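Local coordinates for protein cytochrome P450 RhF (Acinetobacter radioresistens, PDB 6RO8) that probably works as a heme-dependent monooxygenase, of which this chain is the cytochrome P450 heme domain, part of a longer protein that also includes reductase and iron-sulfur domains, at residues Y63-R68 against F342-S347; C85-K90 against V318-Q323; Y107-T112 against L260-M265. All blocks are in the same frame, centred on the assembly; numbering follows the deposited sequence.

Contact 1 (Y63-R68 against F342-S347); sequences YWIVTR and FLVSAS
Phe342 swings the CD2-CE2 side of its ring over one face of the Tyr63 ring, toward the rim rather than the middle, and CD2 of Phe342 comes to 3.4 Å from CD2 of Tyr63. The two planes are tilted 35° to each other. On the same face of the sheet as Phe342, Ile65 runs alongside it, CD1 reaching 4.2 Å from Phe342 CB, while Ile65 CG2 meets CG2 of Val344. Val66 and Leu343 point to the other face, where Val66 packs on helix 69-77 and Leu343 on Arg322, a heme-binding residue.

Between these two layers runs a parallel strand pair. Phe342 N donates to Trp64 O at 2.7 Å, Phe342 O takes the N-H of Val66 at 3.0 Å, and Val344 N closes on Val66 O at 3.1 Å. Strand 340-343 is the middle one of the five-stranded mixed sheet of the P450 fold, and 63-66 is its parallel neighbour on one side. Past the pairing, Tyr63 OH is hydrogen-bonded to Arg321 on the next strand but one. The buried peptide groups named here pair across the strands, and the face carrying Ile65 and Phe342 is packed by aromatic and aliphatic groups.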
loop_
_atom_site.group_PDB
_atom_site.type_symbol
_atom_site.label_atom_id
_atom_site.label_comp_id
_atom_site.label_asym_id
_atom_site.label_seq_id
_atom_site.Cartn_x
_atom_site.Cartn_y
_atom_site.Cartn_z
ATOM N N TYR A 63 -8.084 -4.858 -18.078
ATOM C CA TYR A 63 -7.649 -3.551 -17.607
ATOM C C TYR A 63 -6.717 -2.925 -18.630
ATOM O O TYR A 63 -5.923 -3.622 -19.267
ATOM C CB TYR A 63 -6.918 -3.653 -16.241
ATOM C CG TYR A 63 -7.790 -3.470 -15.013
ATOM C CD1 TYR A 63 -8.632 -4.485 -14.572
ATOM C CD2 TYR A 63 -7.741 -2.296 -14.271
ATOM C CE1 TYR A 63 -9.415 -4.327 -13.449
ATOM C CE2 TYR A 63 -8.524 -2.130 -13.136
ATOM C CZ TYR A 63 -9.360 -3.148 -12.734
ATOM O OH TYR A 63 -10.153 -2.984 -11.614
ATOM N N TRP A 64 -6.818 -1.616 -18.798
ATOM C CA TRP A 64 -5.729 -0.923 -19.462
ATOM C C TRP A 64 -4.509 -0.917 -18.546
ATOM O O TRP A 64 -4.626 -0.828 -17.313
ATOM C CB TRP A 64 -6.133 0.502 -19.816
ATOM C CG TRP A 64 -7.113 0.582 -20.940
ATOM C CD1 TRP A 64 -8.471 0.683 -20.842
ATOM C CD2 TRP A 64 -6.808 0.581 -22.337
ATOM N NE1 TRP A 64 -9.035 0.738 -22.097
ATOM C CE2 TRP A 64 -8.036 0.678 -23.032
ATOM C CE3 TRP A 64 -5.618 0.509 -23.070
ATOM C CZ2 TRP A 64 -8.106 0.703 -24.424
ATOM C CZ3 TRP A 64 -5.691 0.527 -24.451
ATOM C CH2 TRP A 64 -6.929 0.628 -25.115
ATOM N N ILE A 65 -3.330 -1.050 -19.146
ATOM C CA ILE A 65 -2.081 -0.985 -18.398
ATOM C C ILE A 65 -1.345 0.297 -18.787
ATOM O O ILE A 65 -1.152 0.583 -19.975
ATOM C CB ILE A 65 -1.208 -2.234 -18.631
ATOM C CG1 ILE A 65 -2.030 -3.521 -18.482
ATOM C CG2 ILE A 65 0.003 -2.207 -17.690
ATOM C CD1 ILE A 65 -2.215 -4.026 -17.086
ATOM N N VAL A 66 -0.947 1.069 -17.784
ATOM C CA VAL A 66 -0.308 2.367 -17.978
ATOM C C VAL A 66 1.062 2.286 -17.315
ATOM O O VAL A 66 1.156 2.096 -16.097
ATOM C CB VAL A 66 -1.170 3.487 -17.390
ATOM C CG1 VAL A 66 -0.577 4.823 -17.671
ATOM C CG2 VAL A 66 -2.577 3.390 -17.962
ATOM N N THR A 67 2.125 2.401 -18.118
ATOM C CA THR A 67 3.474 2.048 -17.692
ATOM C C THR A 67 4.409 3.229 -17.494
ATOM O O THR A 67 5.414 3.073 -16.798
ATOM C CB THR A 67 4.123 1.091 -18.702
ATOM O OG1 THR A 67 4.363 1.783 -19.932
ATOM C CG2 THR A 67 3.234 -0.149 -18.945
ATOM N N ARG A 68 4.104 4.400 -18.054
ATOM C CA ARG A 68 5.024 5.531 -18.066
ATOM C C ARG A 68 4.714 6.558 -16.985
ATOM O O ARG A 68 3.566 6.720 -16.568
ATOM C CB ARG A 68 4.997 6.223 -19.424
ATOM C CG ARG A 68 5.787 5.475 -20.464
ATOM C CD ARG A 68 5.958 6.303 -21.691
ATOM N NE ARG A 68 6.880 5.642 -22.592
ATOM C CZ ARG A 68 7.131 6.055 -23.823
ATOM N NH1 ARG A 68 6.513 7.128 -24.289
ATOM N NH2 ARG A 68 7.984 5.386 -24.588
ATOM N N PHE A 342 -5.110 0.148 -14.855
ATOM C CA PHE A 342 -4.044 -0.087 -13.881
ATOM C C PHE A 342 -2.975 0.975 -14.071
ATOM O O PHE A 342 -2.372 1.073 -15.145
ATOM C CB PHE A 342 -3.436 -1.481 -14.034
ATOM C CG PHE A 342 -3.988 -2.475 -13.070
ATOM C CD1 PHE A 342 -3.848 -2.270 -11.704
ATOM C CD2 PHE A 342 -4.675 -3.583 -13.514
ATOM C CE1 PHE A 342 -4.377 -3.177 -10.802
ATOM C CE2 PHE A 342 -5.213 -4.486 -12.625
ATOM C CZ PHE A 342 -5.067 -4.284 -11.267
ATOM N N LEU A 343 -2.773 1.792 -13.050
ATOM C CA LEU A 343 -1.677 2.760 -13.031
ATOM C C LEU A 343 -0.492 2.071 -12.371
ATOM O O LEU A 343 -0.435 1.989 -11.141
ATOM C CB LEU A 343 -2.075 4.009 -12.249
ATOM C CG LEU A 343 -2.990 5.055 -12.898
ATOM C CD1 LEU A 343 -4.287 4.461 -13.416
ATOM C CD2 LEU A 343 -3.256 6.210 -11.926
ATOM N N VAL A 344 0.463 1.564 -13.156
ATOM C CA VAL A 344 1.533 0.732 -12.581
ATOM C C VAL A 344 2.640 1.660 -12.085
ATOM O O VAL A 344 3.622 1.928 -12.779
ATOM C CB VAL A 344 2.045 -0.316 -13.559
ATOM C CG1 VAL A 344 3.058 -1.210 -12.851
ATOM C CG2 VAL A 344 0.911 -1.134 -14.047
ATOM N N SER A 345 2.491 2.117 -10.835
ATOM C CA SER A 345 3.406 3.113 -10.284
ATOM C C SER A 345 4.833 2.583 -10.122
ATOM O O SER A 345 5.788 3.355 -10.247
ATOM C CB SER A 345 2.879 3.627 -8.950
ATOM O OG SER A 345 2.314 2.576 -8.208
ATOM N N ALA A 346 5.007 1.289 -9.831
ATOM C CA ALA A 346 6.345 0.706 -9.900
ATOM C C ALA A 346 6.985 0.962 -11.260
ATOM O O ALA A 346 8.171 1.293 -11.346
ATOM C CB ALA A 346 6.282 -0.796 -9.624
ATOM N N SER A 347 6.206 0.828 -12.336
ATOM C CA SER A 347 6.726 1.057 -13.677
ATOM C C SER A 347 7.050 2.524 -13.892
ATOM O O SER A 347 8.077 2.864 -14.496
ATOM C CB SER A 347 5.710 0.585 -14.711
ATOM O OG SER A 347 6.148 0.916 -16.005
#

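Contact 2 (C85-K90 against V318-Q323); sequences CNALEK and VAWRRQ. With HEM (protoporphyrin IX containing Fe), chain B; HIS (histidine), chain C.
Arg321 reaches across to the 85-90 loop and presents its guanidinium in two ways at once, flat to one carbonyl and end-on to another. The setting is the five-stranded sheet of the P450 fold, whose strand 320-324 meets the loop that follows strand 82-83. Asn86 O sits over the centre of the guanidinium, 3.2 Å above its plane. Glu89 O lies in that plane, gripped by NH1 and NH2 of Arg321 at 2.8 Å each; NH2 comes in on a lone pair, whereas NH1 stands above the carbonyl plane. The bend at chi3 (-76°) turns the guanidinium toward the carbonyls of the loop. NH2 adds a weak bond to Ala87 O.

Asn86 faces the strand beside it, its amide ND2 making a weak 3.0 Å bond to Arg322 O, and Cys85 SG lies against CB of Gln323. The acid of Glu89 and the amide oxygen of Gln323 both turn to Lys340 on the adjoining strand.

Arg322, the next residue along, whose CB leads away from the loop, bonds the heme: NH2 meets propionate oxygen O1A in the guanidinium plane, nearly straight at 165°, while NH1 turns back to Arg321 O. Trp320 stands between loop and cofactor, Ala87 O over one ring face and heme methyl CMA over the opposite one, with CH2 of the indole touching CB of the bound histidine. The loop thus backs a tryptophan that lines both ligand pockets. Over the same face of the indole as Ala87 O, near its rim, water 1 links loop and strand, donating to Ala87 O at 2.6 Å and accepting from Arg321 NE at 2.5 Å.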
loop_
_atom_site.group_PDB
_atom_site.type_symbol
_atom_site.label_atom_id
_atom_site.label_comp_id
_atom_site.label_asym_id
_atom_site.label_seq_id
_atom_site.Cartn_x
_atom_site.Cartn_y
_atom_site.Cartn_z
ATOM N N CYS A 85 -13.323 5.092 -8.004
ATOM C CA CYS A 85 -14.406 4.245 -7.505
ATOM C C CYS A 85 -14.002 2.778 -7.452
ATOM O O CYS A 85 -14.367 2.066 -6.510
ATOM C CB CYS A 85 -15.659 4.442 -8.355
ATOM S SG CYS A 85 -15.528 3.997 -10.114
ATOM N N ASN A 86 -13.190 2.328 -8.395
ATOM C CA ASN A 86 -12.760 0.944 -8.409
ATOM C C ASN A 86 -11.518 0.680 -7.560
ATOM O O ASN A 86 -11.039 -0.458 -7.555
ATOM C CB ASN A 86 -12.495 0.498 -9.852
ATOM C CG ASN A 86 -11.344 1.254 -10.486
ATOM O OD1 ASN A 86 -11.014 2.375 -10.075
ATOM N ND2 ASN A 86 -10.703 0.636 -11.462
ATOM N N ALA A 87 -10.994 1.671 -6.825
ATOM C CA ALA A 87 -9.710 1.478 -6.150
ATOM C C ALA A 87 -9.752 0.343 -5.131
ATOM O O ALA A 87 -8.712 -0.263 -4.848
ATOM C CB ALA A 87 -9.248 2.775 -5.476
ATOM N N LEU A 88 -10.926 0.041 -4.567
ATOM C CA LEU A 88 -11.054 -1.061 -3.616
ATOM C C LEU A 88 -11.985 -2.150 -4.131
ATOM O O LEU A 88 -12.401 -3.034 -3.368
ATOM C CB LEU A 88 -11.533 -0.553 -2.260
ATOM C CG LEU A 88 -10.649 0.475 -1.551
ATOM C CD1 LEU A 88 -11.388 0.965 -0.319
ATOM C CD2 LEU A 88 -9.228 -0.088 -1.190
ATOM N N GLU A 89 -12.291 -2.109 -5.422
ATOM C CA GLU A 89 -13.158 -3.087 -6.050
ATOM C C GLU A 89 -12.479 -4.447 -6.153
ATOM O O GLU A 89 -11.272 -4.547 -6.378
ATOM C CB GLU A 89 -13.542 -2.561 -7.425
ATOM C CG GLU A 89 -14.359 -3.465 -8.326
ATOM C CD GLU A 89 -14.495 -2.841 -9.687
ATOM O OE1 GLU A 89 -13.647 -3.124 -10.558
ATOM O OE2 GLU A 89 -15.415 -2.024 -9.867
ATOM N N LYS A 90 -13.269 -5.505 -6.005
ATOM C CA LYS A 90 -12.694 -6.840 -6.012
ATOM C C LYS A 90 -12.257 -7.203 -7.425
ATOM O O LYS A 90 -13.023 -7.082 -8.380
ATOM C CB LYS A 90 -13.684 -7.868 -5.470
ATOM C CG LYS A 90 -13.094 -9.269 -5.488
ATOM C CD LYS A 90 -13.927 -10.321 -4.765
ATOM C CE LYS A 90 -13.183 -11.671 -4.655
ATOM N NZ LYS A 90 -13.016 -12.463 -5.914
ATOM N N VAL A 318 2.645 -1.059 -5.898
ATOM C CA VAL A 318 3.247 -1.157 -7.225
ATOM C C VAL A 318 2.260 -0.876 -8.345
ATOM O O VAL A 318 2.699 -0.664 -9.489
ATOM C CB VAL A 318 3.895 -2.539 -7.442
ATOM C CG1 VAL A 318 5.123 -2.718 -6.506
ATOM C CG2 VAL A 318 2.866 -3.646 -7.217
ATOM N N ALA A 319 0.951 -0.877 -8.067
ATOM C CA ALA A 319 -0.076 -0.614 -9.074
ATOM C C ALA A 319 -1.362 -0.191 -8.375
ATOM O O ALA A 319 -1.807 -0.860 -7.441
ATOM C CB ALA A 319 -0.342 -1.852 -9.926
ATOM N N TRP A 320 -1.953 0.908 -8.821
ATOM C CA TRP A 320 -3.234 1.379 -8.320
ATOM C C TRP A 320 -4.197 1.513 -9.505
ATOM O O TRP A 320 -3.812 1.346 -10.669
ATOM C CB TRP A 320 -3.056 2.700 -7.550
ATOM C CG TRP A 320 -3.995 2.869 -6.395
ATOM C CD1 TRP A 320 -4.873 3.905 -6.202
ATOM C CD2 TRP A 320 -4.164 1.988 -5.272
ATOM N NE1 TRP A 320 -5.586 3.719 -5.034
ATOM C CE2 TRP A 320 -5.171 2.553 -4.444
ATOM C CE3 TRP A 320 -3.578 0.772 -4.890
ATOM C CZ2 TRP A 320 -5.589 1.955 -3.251
ATOM C CZ3 TRP A 320 -4.014 0.166 -3.711
ATOM C CH2 TRP A 320 -5.003 0.768 -2.902
ATOM N N ARG A 321 -5.467 1.797 -9.228
ATOM C CA ARG A 321 -6.495 1.628 -10.249
ATOM C C ARG A 321 -7.370 2.870 -10.401
ATOM O O ARG A 321 -7.598 3.636 -9.449
ATOM C CB ARG A 321 -7.371 0.425 -9.935
ATOM C CG ARG A 321 -6.638 -0.906 -9.976
ATOM C CD ARG A 321 -7.607 -2.038 -9.665
ATOM N NE ARG A 321 -7.906 -2.109 -8.243
ATOM C CZ ARG A 321 -8.864 -2.854 -7.702
ATOM N NH1 ARG A 321 -9.673 -3.610 -8.479
ATOM N NH2 ARG A 321 -9.011 -2.832 -6.377
ATOM N N ARG A 322 -7.862 3.058 -11.622
ATOM C CA ARG A 322 -8.794 4.127 -11.933
ATOM C C ARG A 322 -9.877 3.565 -12.837
ATOM O O ARG A 322 -9.679 2.550 -13.514
ATOM C CB ARG A 322 -8.096 5.323 -12.614
ATOM C CG ARG A 322 -7.277 6.182 -11.678
ATOM C CD ARG A 322 -8.140 6.673 -10.537
ATOM N NE ARG A 322 -7.457 7.657 -9.699
ATOM C CZ ARG A 322 -6.984 7.409 -8.478
ATOM N NH1 ARG A 322 -7.108 6.199 -7.954
ATOM N NH2 ARG A 322 -6.402 8.374 -7.783
ATOM N N GLN A 323 -11.033 4.223 -12.846
ATOM C CA GLN A 323 -12.103 3.893 -13.779
ATOM C C GLN A 323 -12.472 5.131 -14.570
ATOM O O GLN A 323 -12.538 6.229 -14.018
ATOM C CB GLN A 323 -13.348 3.353 -13.087
ATOM C CG GLN A 323 -14.224 2.580 -14.059
ATOM C CD GLN A 323 -15.364 1.847 -13.401
ATOM O OE1 GLN A 323 -15.157 0.902 -12.642
ATOM N NE2 GLN A 323 -16.585 2.270 -13.701
HETATM C CHA HEM B . -4.105 6.938 -0.165
HETATM C CHB HEM B . -0.003 4.349 -0.565
HETATM C CHC HEM B . 0.541 4.280 4.280
HETATM C CHD HEM B . -3.793 6.446 4.636
HETATM C C1A HEM B . -3.056 6.230 -0.712
HETATM C C2A HEM B . -2.826 5.949 -2.117
HETATM C C3A HEM B . -1.706 5.242 -2.225
HETATM C C4A HEM B . -1.167 5.028 -0.892
HETATM C CMA HEM B . -1.105 4.741 -3.555
HETATM C CAA HEM B . -3.713 6.402 -3.300
HETATM C CBA HEM B . -3.070 7.644 -3.885
HETATM C CGA HEM B . -3.900 8.226 -4.996
HETATM O O1A HEM B . -4.960 7.644 -5.335
HETATM O O2A HEM B . -3.489 9.281 -5.536
HETATM C C1B HEM B . 0.541 4.186 0.687
HETATM C C2B HEM B . 1.865 3.665 0.970
HETATM C C3B HEM B . 2.013 3.630 2.316
HETATM C C4B HEM B . 0.789 4.137 2.922
HETATM C CMB HEM B . 2.870 3.238 -0.134
HETATM C CAB HEM B . 3.227 3.192 3.169
HETATM C CBB HEM B . 4.450 2.942 2.701
HETATM C C1C HEM B . -0.589 4.861 4.812
HETATM C C2C HEM B . -0.920 5.039 6.215
HETATM C C3C HEM B . -2.127 5.646 6.281
HETATM C C4C HEM B . -2.587 5.867 4.940
HETATM C CMC HEM B . -0.004 4.597 7.378
HETATM C CAC HEM B . -2.995 6.094 7.489
HETATM C CBC HEM B . -2.634 5.883 8.756
HETATM C C1D HEM B . -4.274 6.748 3.386
HETATM C C2D HEM B . -5.538 7.384 3.099
HETATM C C3D HEM B . -5.626 7.533 1.783
HETATM C C4D HEM B . -4.416 6.991 1.174
HETATM C CMD HEM B . -6.609 7.817 4.124
HETATM C CAD HEM B . -6.844 8.152 1.058
HETATM C CBD HEM B . -6.728 9.664 0.928
HETATM C CGD HEM B . -7.667 10.138 -0.158
HETATM O O1D HEM B . -8.372 9.289 -0.744
HETATM O O2D HEM B . -7.714 11.357 -0.457
HETATM N NA HEM B . -2.033 5.640 0.000
HETATM N NB HEM B . -0.081 4.460 1.896
HETATM N NC HEM B . -1.638 5.378 4.071
HETATM N ND HEM B . -3.614 6.525 2.187
HETATM FE FE HEM B . -1.832 5.504 2.074
HETATM N N HIS C . -4.794 -0.099 1.096
HETATM C CA HIS C . -3.770 0.769 0.526
HETATM C C HIS C . -2.688 1.094 1.551
HETATM O O HIS C . -1.804 1.915 1.272
HETATM C CB HIS C . -4.396 2.060 -0.003
HETATM C CG HIS C . -5.468 2.619 0.880
HETATM N ND1 HIS C . -5.470 3.929 1.312
HETATM C CD2 HIS C . -6.571 2.045 1.416
HETATM C CE1 HIS C . -6.530 4.137 2.074
HETATM N NE2 HIS C . -7.215 3.010 2.152
HETATM O OXT HIS C . -2.681 0.548 2.656
HETATM O O HOH W 1 -6.725 -1.179 -6.256
HETATM O O HOH W 2 -3.111 3.591 1.994
#

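Contact 3 (Y107-T112 against L260-M265); sequences YGMNRT and LHSMMM
Ser262 and Asn110 make the polar link here: the backbone N-H of Asn110 points almost straight (170°) at Ser262 OG, 3.0 Å away. The hydroxyl is set for this by a chi1 of -63°, which puts OG anti to the carbonyl carbon of its own residue. Around that bond the packing is apolar and rich in sulfur. Met109 passes over the same turn of helix, its CE 3.8 Å from Ser262 CB and its SD 3.7 Å from CE of Met265. The Met265 chain stays extended until chi3, where it bends and brings the methyl to CE1 and OH of Tyr107, each 3.6 Å from CE. Its sulfur lies at the edge of the Tyr107 ring, 5.5 Å from the centroid, a Met-aromatic contact in which the two side chains cross at about a right angle. Further along the loop, Thr112 presses CG2 onto the helix backbone, 3.5 Å from Met263 N, and its CB meets SD of Met263.

One step out, Asn258, a turn earlier on the helix, bonds both sides of the contact: Ser262 OG and, through ND2, Gly108 O. Trp221 of helix 207-233 meets the Tyr107 ring edge-to-face, and Asn115 OD1 takes the N-H of Thr112, a bond within the same loop that probably helps hold its course.

Met263 also comes within about 4 Å of the heme, and Thr112 within about 5 Å of the bound histidine, nearest atoms of the side chains being meant. The B'-C part of the B-C loop, after helix 96-104, laid against helix 257-270 at the border of the heme pocket, is a characteristic feature of the cytochrome P450 fold.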
loop_
_atom_site.group_PDB
_atom_site.type_symbol
_atom_site.label_atom_id
_atom_site.label_comp_id
_atom_site.label_asym_id
_atom_site.label_seq_id
_atom_site.Cartn_x
_atom_site.Cartn_y
_atom_site.Cartn_z
ATOM N N TYR A 107 -22.507 -7.747 4.528
ATOM C CA TYR A 107 -21.311 -6.986 4.184
ATOM C C TYR A 107 -21.681 -5.774 3.342
ATOM O O TYR A 107 -22.386 -5.893 2.336
ATOM C CB TYR A 107 -20.340 -7.897 3.435
ATOM C CG TYR A 107 -19.029 -7.309 2.984
ATOM C CD1 TYR A 107 -17.983 -7.104 3.883
ATOM C CD2 TYR A 107 -18.802 -7.039 1.640
ATOM C CE1 TYR A 107 -16.745 -6.601 3.455
ATOM C CE2 TYR A 107 -17.586 -6.537 1.202
ATOM C CZ TYR A 107 -16.559 -6.322 2.107
ATOM O OH TYR A 107 -15.352 -5.824 1.652
ATOM N N GLY A 108 -21.208 -4.602 3.754
ATOM C CA GLY A 108 -21.687 -3.388 3.128
ATOM C C GLY A 108 -20.597 -2.403 2.783
ATOM O O GLY A 108 -20.801 -1.187 2.852
ATOM N N MET A 109 -19.437 -2.912 2.406
ATOM C CA MET A 109 -18.314 -2.037 2.100
ATOM C C MET A 109 -18.621 -1.205 0.869
ATOM O O MET A 109 -18.884 -1.754 -0.201
ATOM C CB MET A 109 -17.063 -2.870 1.864
ATOM C CG MET A 109 -15.914 -2.073 1.360
ATOM S SD MET A 109 -14.960 -1.419 2.707
ATOM C CE MET A 109 -14.309 0.024 1.889
ATOM N N ASN A 110 -18.581 0.131 1.005
ATOM C CA ASN A 110 -18.817 1.023 -0.105
ATOM C C ASN A 110 -17.677 2.031 -0.141
ATOM O O ASN A 110 -16.520 1.621 -0.166
ATOM C CB ASN A 110 -20.197 1.655 -0.040
ATOM C CG ASN A 110 -20.630 2.247 -1.369
ATOM O OD1 ASN A 110 -20.243 1.771 -2.439
ATOM N ND2 ASN A 110 -21.434 3.300 -1.307
ATOM N N ARG A 111 -17.964 3.321 -0.149
ATOM C CA ARG A 111 -16.930 4.332 -0.290
ATOM C C ARG A 111 -16.291 4.702 1.044
ATOM O O ARG A 111 -16.973 4.865 2.060
ATOM C CB ARG A 111 -17.519 5.583 -0.925
ATOM C CG ARG A 111 -18.379 5.278 -2.099
ATOM C CD ARG A 111 -17.603 4.480 -3.118
ATOM N NE ARG A 111 -17.234 5.332 -4.235
ATOM C CZ ARG A 111 -18.054 5.625 -5.233
ATOM N NH1 ARG A 111 -19.280 5.126 -5.252
ATOM N NH2 ARG A 111 -17.644 6.418 -6.209
ATOM N N THR A 112 -14.971 4.852 1.018
ATOM C CA THR A 112 -14.218 5.399 2.135
ATOM C C THR A 112 -13.668 6.751 1.718
ATOM O O THR A 112 -14.426 7.646 1.335
ATOM C CB THR A 112 -13.079 4.469 2.526
ATOM O OG1 THR A 112 -12.261 4.226 1.369
ATOM C CG2 THR A 112 -13.628 3.152 3.041
ATOM N N LEU A 260 -18.345 5.404 7.929
ATOM C CA LEU A 260 -17.704 5.031 9.185
ATOM C C LEU A 260 -17.383 3.548 9.206
ATOM O O LEU A 260 -16.252 3.148 9.510
ATOM C CB LEU A 260 -18.596 5.412 10.366
ATOM C CG LEU A 260 -18.452 6.842 10.886
ATOM C CD1 LEU A 260 -18.720 7.878 9.801
ATOM C CD2 LEU A 260 -19.380 7.047 12.082
ATOM N N HIS A 261 -18.356 2.719 8.847
ATOM C CA HIS A 261 -18.142 1.283 8.891
ATOM C C HIS A 261 -17.174 0.844 7.802
ATOM O O HIS A 261 -16.281 0.022 8.052
ATOM C CB HIS A 261 -19.485 0.571 8.762
ATOM C CG HIS A 261 -19.448 -0.869 9.157
ATOM N ND1 HIS A 261 -20.591 -1.598 9.409
ATOM C CD2 HIS A 261 -18.410 -1.718 9.335
ATOM C CE1 HIS A 261 -20.256 -2.835 9.723
ATOM N NE2 HIS A 261 -18.939 -2.935 9.684
ATOM N N SER A 262 -17.318 1.400 6.596
ATOM C CA SER A 262 -16.419 1.041 5.504
ATOM C C SER A 262 -14.987 1.494 5.795
ATOM O O SER A 262 -14.033 0.722 5.622
ATOM C CB SER A 262 -16.935 1.632 4.187
ATOM O OG SER A 262 -18.209 1.079 3.831
ATOM N N MET A 263 -14.815 2.737 6.260
ATOM C CA MET A 263 -13.469 3.220 6.546
ATOM C C MET A 263 -12.835 2.428 7.683
ATOM O O MET A 263 -11.646 2.105 7.631
ATOM C CB MET A 263 -13.487 4.721 6.858
ATOM C CG MET A 263 -12.093 5.359 7.022
ATOM S SD MET A 263 -11.068 5.212 5.536
ATOM C CE MET A 263 -10.368 6.845 5.410
ATOM N N MET A 264 -13.616 2.094 8.712
ATOM C CA MET A 264 -13.093 1.270 9.797
ATOM C C MET A 264 -12.336 0.074 9.236
ATOM O O MET A 264 -11.150 -0.118 9.521
ATOM C CB MET A 264 -14.230 0.796 10.708
ATOM C CG MET A 264 -14.420 1.613 11.973
ATOM S SD MET A 264 -12.966 1.706 13.047
ATOM C CE MET A 264 -12.869 0.019 13.588
ATOM N N MET A 265 -13.004 -0.729 8.400
ATOM C CA MET A 265 -12.380 -1.949 7.898
ATOM C C MET A 265 -11.246 -1.653 6.937
ATOM O O MET A 265 -10.178 -2.268 7.029
ATOM C CB MET A 265 -13.406 -2.843 7.213
ATOM C CG MET A 265 -12.987 -4.290 7.238
ATOM S SD MET A 265 -14.011 -5.359 6.195
ATOM C CE MET A 265 -14.189 -4.365 4.744
#

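Overall arrangement
Contact 1 is the buried one, a strand pair inside the sheet; contacts 2 and 3 are partly buried and tie loops to regular structure. Contacts 1 and 2 share the sheet, since strands 340-343 and 320-324 are neighbours: Leu343 N lies 2.6 Å from Trp320 O, and Phe342 packs on Arg321. Contacts 2 and 3 meet through Leu88, which touches Met109 and Thr112. Contacts 1 and 3 stay about 13 Å apart at their nearest atoms. The chemistry changes along the way, from backbone pairing under aromatic cover, through one arginine clasping loop carbonyls while the next in sequence bonds the heme, to methionine packing round one serine hydroxyl on a helix.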